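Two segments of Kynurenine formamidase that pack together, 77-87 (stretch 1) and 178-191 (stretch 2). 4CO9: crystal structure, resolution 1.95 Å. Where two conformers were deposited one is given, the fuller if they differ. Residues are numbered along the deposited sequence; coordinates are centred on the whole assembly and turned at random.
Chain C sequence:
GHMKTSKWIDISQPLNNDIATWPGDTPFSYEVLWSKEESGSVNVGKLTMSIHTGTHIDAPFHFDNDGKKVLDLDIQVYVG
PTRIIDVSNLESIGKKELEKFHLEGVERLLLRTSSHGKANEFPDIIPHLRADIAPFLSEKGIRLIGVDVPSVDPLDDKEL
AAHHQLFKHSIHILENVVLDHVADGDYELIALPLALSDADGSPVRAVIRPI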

# COMPACT_ATOMS: atom_id res chain seq x y z
N VAL C 77 5.83 10.54 7.28
CA VAL C 77 6.33 9.66 8.31
C VAL C 77 6.72 8.29 7.77
O VAL C 77 7.69 7.67 8.24
N TYR C 78 5.99 7.84 6.76
CA TYR C 78 6.11 6.47 6.28
C TYR C 78 7.04 6.28 5.08
O TYR C 78 7.10 5.18 4.53
N VAL C 79 7.74 7.34 4.66
CA VAL C 79 8.73 7.24 3.60
C VAL C 79 9.98 8.00 4.01
O VAL C 79 9.91 9.19 4.31
N GLY C 80 11.13 7.33 3.96
CA GLY C 80 12.39 8.02 4.19
C GLY C 80 13.43 7.18 4.90
O GLY C 80 13.22 5.98 5.11
N PRO C 81 14.57 7.81 5.27
CA PRO C 81 15.68 7.11 5.89
C PRO C 81 15.24 6.34 7.12
O PRO C 81 14.42 6.84 7.90
N THR C 82 15.77 5.14 7.25
CA THR C 82 15.45 4.26 8.37
C THR C 82 16.71 3.53 8.78
O THR C 82 17.59 3.27 7.96
N ARG C 83 16.80 3.25 10.07
CA ARG C 83 17.87 2.44 10.60
C ARG C 83 17.28 1.12 11.09
O ARG C 83 16.22 1.11 11.69
N ILE C 84 17.99 0.03 10.84
CA ILE C 84 17.60 -1.29 11.31
C ILE C 84 18.63 -1.83 12.30
O ILE C 84 19.83 -1.81 12.02
N ILE C 85 18.15 -2.30 13.45
CA ILE C 85 19.01 -2.82 14.51
C ILE C 85 18.51 -4.14 15.01
O ILE C 85 17.32 -4.47 14.88
N ASP C 86 19.42 -4.90 15.60
CA ASP C 86 19.12 -6.20 16.15
C ASP C 86 18.88 -6.11 17.65
O ASP C 86 19.74 -5.68 18.41
N VAL C 87 17.69 -6.55 18.07
CA VAL C 87 17.34 -6.64 19.48
C VAL C 87 16.80 -8.04 19.79
O VAL C 87 15.86 -8.20 20.57
N VAL C 178 9.29 -8.10 8.01
CA VAL C 178 10.09 -9.31 7.86
C VAL C 178 11.54 -8.89 7.66
O VAL C 178 11.87 -8.28 6.64
N LEU C 179 12.39 -9.19 8.63
CA LEU C 179 13.74 -8.65 8.65
C LEU C 179 14.86 -9.69 8.72
O LEU C 179 16.02 -9.31 8.75
N ASP C 180 14.55 -10.98 8.72
CA ASP C 180 15.63 -11.97 8.87
C ASP C 180 16.55 -12.07 7.64
O ASP C 180 17.70 -12.47 7.77
N HIS C 181 16.08 -11.59 6.48
CA HIS C 181 16.85 -11.62 5.25
C HIS C 181 17.58 -10.30 4.97
O HIS C 181 18.17 -10.15 3.91
N VAL C 182 17.55 -9.35 5.90
CA VAL C 182 18.22 -8.07 5.69
C VAL C 182 19.21 -7.77 6.82
O VAL C 182 18.98 -8.09 7.99
N ALA C 183 20.29 -7.12 6.44
CA ALA C 183 21.35 -6.79 7.38
C ALA C 183 21.00 -5.53 8.14
O ALA C 183 20.21 -4.68 7.67
N ASP C 184 21.61 -5.37 9.31
CA ASP C 184 21.52 -4.13 10.07
C ASP C 184 22.07 -2.98 9.25
O ASP C 184 22.93 -3.18 8.39
N GLY C 185 21.59 -1.78 9.52
CA GLY C 185 22.16 -0.61 8.88
C GLY C 185 21.13 0.38 8.40
O GLY C 185 19.98 0.39 8.87
N ASP C 186 21.55 1.19 7.44
CA ASP C 186 20.76 2.30 6.96
C ASP C 186 20.12 2.01 5.62
O ASP C 186 20.76 1.49 4.70
N TYR C 187 18.86 2.38 5.52
CA TYR C 187 18.08 2.14 4.33
C TYR C 187 17.15 3.31 4.12
O TYR C 187 17.00 4.18 4.99
N GLU C 188 16.51 3.33 2.96
CA GLU C 188 15.32 4.12 2.75
C GLU C 188 14.14 3.17 2.90
O GLU C 188 14.18 2.05 2.40
N LEU C 189 13.12 3.59 3.66
CA LEU C 189 11.92 2.77 3.91
C LEU C 189 10.74 3.37 3.17
O LEU C 189 10.61 4.59 3.08
N ILE C 190 9.88 2.50 2.65
CA ILE C 190 8.54 2.88 2.22
C ILE C 190 7.56 1.93 2.90
O ILE C 190 7.70 0.70 2.80
N ALA C 191 6.56 2.48 3.58
CA ALA C 191 5.54 1.66 4.24
C ALA C 191 4.22 2.42 4.37
O ALA C 191 3.78 2.73 5.47

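Packing of stretch 1 (77-87) against stretch 2 (178-191) in kynurenine formamidase. The two run antiparallel, and the main chain satisfies itself in a ladder of alternating pairs. Gly 80 and Leu 189 exchange two hydrogen bonds, Gly 80 N to Leu 189 O at 2.9 Å and Leu 189 N to Gly 80 O at 2.8 Å. Thr 82 and Tyr 187 do the same, Thr 82 N to Tyr 187 O at 2.7 Å and Tyr 187 N to Thr 82 O at 2.9 Å, as do Ile 84 and Gly 185, Ile 84 N to Gly 185 O at 2.8 Å and Gly 185 N to Ile 84 O at 3.1 Å. Beyond the last full pair, Ala 191 N donates to Tyr 78 O at 2.9 Å. Ala 191 O, by contrast, is buried by the contact and finds no partner in the model.

The face carrying Thr 82, Ile 84, Tyr 187 and Leu 189 is largely apolar. Ile 84 (chi1 m, chi2 t) gives up the most area of any residue here: its CD1 lies 3.6 Å from Tyr 187 CE1, 4.1 Å from Val 182 CG2 and 4.3 Å from Leu 179 CD2. Leu 179 (m, t) and Val 182 (m), both pointing toward stretch 1, are the first and last residues of a type I turn, closed by Val 182 N to Leu 179 O at 3.2 Å. Tyr 187 (m) spends its hydroxyl within its own stretch, Tyr 187 OH donating to Ala 183 O at 2.6 Å, which ties the ring to the loop before the strand. Thr 82 (t) sets its methyl against stretch 2, CG2 being 3.8 Å from Tyr 187 CB and 3.9 Å from Leu 189 CB; its OG1 is satisfied elsewhere in the structure. Gly 80 and Gly 185 adopt backbone angles at which a CB would be jammed against the preceding carbonyl oxygen.

The other face, with Val 79, Pro 81, Arg 83, Asp 186, Glu 188 and Ile 190, is more polar. Arg 83 (chi1 t, chi2 94°) bends so that its NE donates to Asp 186 OD1 at 2.6 Å, a salt bridge made at the guanidinium edge; Asp 186 is m, and Arg 83 NH1 is satisfied elsewhere. Glu 188 (m, m) folds over Pro 81, its OE1 3.4 Å from Pro 81 CD. The 3.1 Å between Glu 188 OE1 and Pro 81 N is no hydrogen bond, because the proline nitrogen has no hydrogen to share. Farther along, Val 79 CG1 (chi1 t) meets Ile 190 CG1 (chi1 m) at 4.2 Å.

At the far end, Asp 184 (m) reaches Asp 86 (t) through water 1, which accepts from Asp 86 N at 3.0 Å and donates to Asp 184 OD2 at 2.7 Å. The water thus supplies the acceptor for an amide beyond the direct ladder, while Asp 184 OD1 is satisfied elsewhere.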

# COMPACT_ATOMS: atom_id res chain seq x y z
CB VAL C 77 5.27 9.49 9.42
CG1 VAL C 77 5.68 8.39 10.40
CG2 VAL C 77 5.07 10.79 10.18
CB TYR C 78 4.71 5.93 5.96
CG TYR C 78 3.81 5.93 7.15
CD1 TYR C 78 3.83 4.87 8.05
CD2 TYR C 78 2.96 7.00 7.42
CE1 TYR C 78 3.00 4.86 9.17
CE2 TYR C 78 2.14 7.01 8.54
CZ TYR C 78 2.16 5.93 9.41
OH TYR C 78 1.35 5.92 10.53
CB VAL C 79 8.22 7.86 2.28
CG1 VAL C 79 9.23 7.64 1.16
CG2 VAL C 79 6.87 7.25 1.88
CB PRO C 81 16.63 8.25 6.28
CG PRO C 81 16.37 9.29 5.25
CD PRO C 81 14.89 9.23 5.02
CB THR C 82 14.37 3.16 8.10
OG1 THR C 82 13.93 2.59 9.35
CG2 THR C 82 14.90 2.01 7.28
CB ARG C 83 18.56 3.16 11.76
CG ARG C 83 19.57 2.25 12.42
CD ARG C 83 21.00 2.36 11.93
NE ARG C 83 21.47 3.72 11.68
CZ ARG C 83 22.05 4.49 12.59
NH1 ARG C 83 22.24 4.05 13.83
NH2 ARG C 83 22.47 5.71 12.25
CB ILE C 84 17.45 -2.26 10.14
CG1 ILE C 84 16.47 -1.67 9.11
CG2 ILE C 84 17.02 -3.63 10.63
CD1 ILE C 84 16.15 -2.59 7.96
CB ILE C 85 19.16 -1.85 15.71
CG1 ILE C 85 17.82 -1.60 16.39
CG2 ILE C 85 19.80 -0.54 15.26
CD1 ILE C 85 17.91 -0.77 17.66
CB ASP C 86 20.21 -7.22 15.84
CG ASP C 86 19.75 -8.63 16.10
OD1 ASP C 86 19.74 -9.05 17.27
OD2 ASP C 86 19.37 -9.32 15.12
CB VAL C 87 16.34 -5.55 19.89
CG1 VAL C 87 17.02 -4.19 19.90
CG2 VAL C 87 15.13 -5.52 18.95
CB VAL C 178 9.64 -10.10 6.63
CG1 VAL C 178 10.43 -11.40 6.50
CG2 VAL C 178 8.15 -10.36 6.70
CB LEU C 179 13.88 -7.68 9.83
CG LEU C 179 12.96 -6.47 9.88
CD1 LEU C 179 13.22 -5.68 11.15
CD2 LEU C 179 13.12 -5.58 8.65
CB ASP C 180 15.09 -13.33 9.31
CG ASP C 180 14.98 -13.45 10.84
OD1 ASP C 180 14.91 -12.41 11.55
OD2 ASP C 180 14.97 -14.59 11.33
CB HIS C 181 15.97 -12.00 4.06
CG HIS C 181 14.87 -11.02 3.78
ND1 HIS C 181 13.75 -10.91 4.57
CD2 HIS C 181 14.71 -10.12 2.78
CE1 HIS C 181 12.96 -9.97 4.10
NE2 HIS C 181 13.52 -9.47 3.00
CB VAL C 182 17.22 -6.90 5.51
CG1 VAL C 182 16.20 -7.24 4.45
CG2 VAL C 182 16.55 -6.54 6.82
CB ALA C 183 22.66 -6.61 6.63
CB ASP C 184 22.32 -4.21 11.37
CG ASP C 184 21.74 -5.18 12.36
OD1 ASP C 184 20.55 -5.54 12.27
OD2 ASP C 184 22.47 -5.54 13.30
CB ASP C 186 21.62 3.55 6.87
CG ASP C 186 21.90 4.14 8.24
OD1 ASP C 186 21.06 4.00 9.16
OD2 ASP C 186 22.96 4.76 8.37
CB TYR C 187 17.22 0.89 4.51
CG TYR C 187 17.98 -0.39 4.70
CD1 TYR C 187 18.50 -0.74 5.96
CD2 TYR C 187 18.15 -1.27 3.65
CE1 TYR C 187 19.17 -1.93 6.13
CE2 TYR C 187 18.83 -2.46 3.81
CZ TYR C 187 19.33 -2.79 5.05
OH TYR C 187 20.01 -3.97 5.19
CB GLU C 188 15.34 4.78 1.38
CG GLU C 188 16.34 5.93 1.29
CD GLU C 188 15.76 7.26 1.72
OE1 GLU C 188 14.65 7.27 2.25
OE2 GLU C 188 16.44 8.30 1.59
CB LEU C 189 11.59 2.75 5.40
CG LEU C 189 10.27 2.11 5.87
CD1 LEU C 189 10.23 0.61 5.59
CD2 LEU C 189 10.06 2.36 7.36
CB ILE C 190 8.35 2.74 0.70
CG1 ILE C 190 9.38 3.62 -0.05
CG2 ILE C 190 6.93 3.13 0.30
CD1 ILE C 190 9.46 3.31 -1.53
CB ALA C 191 6.05 1.20 5.59
O HOH W 1 22.26 -4.01 15.53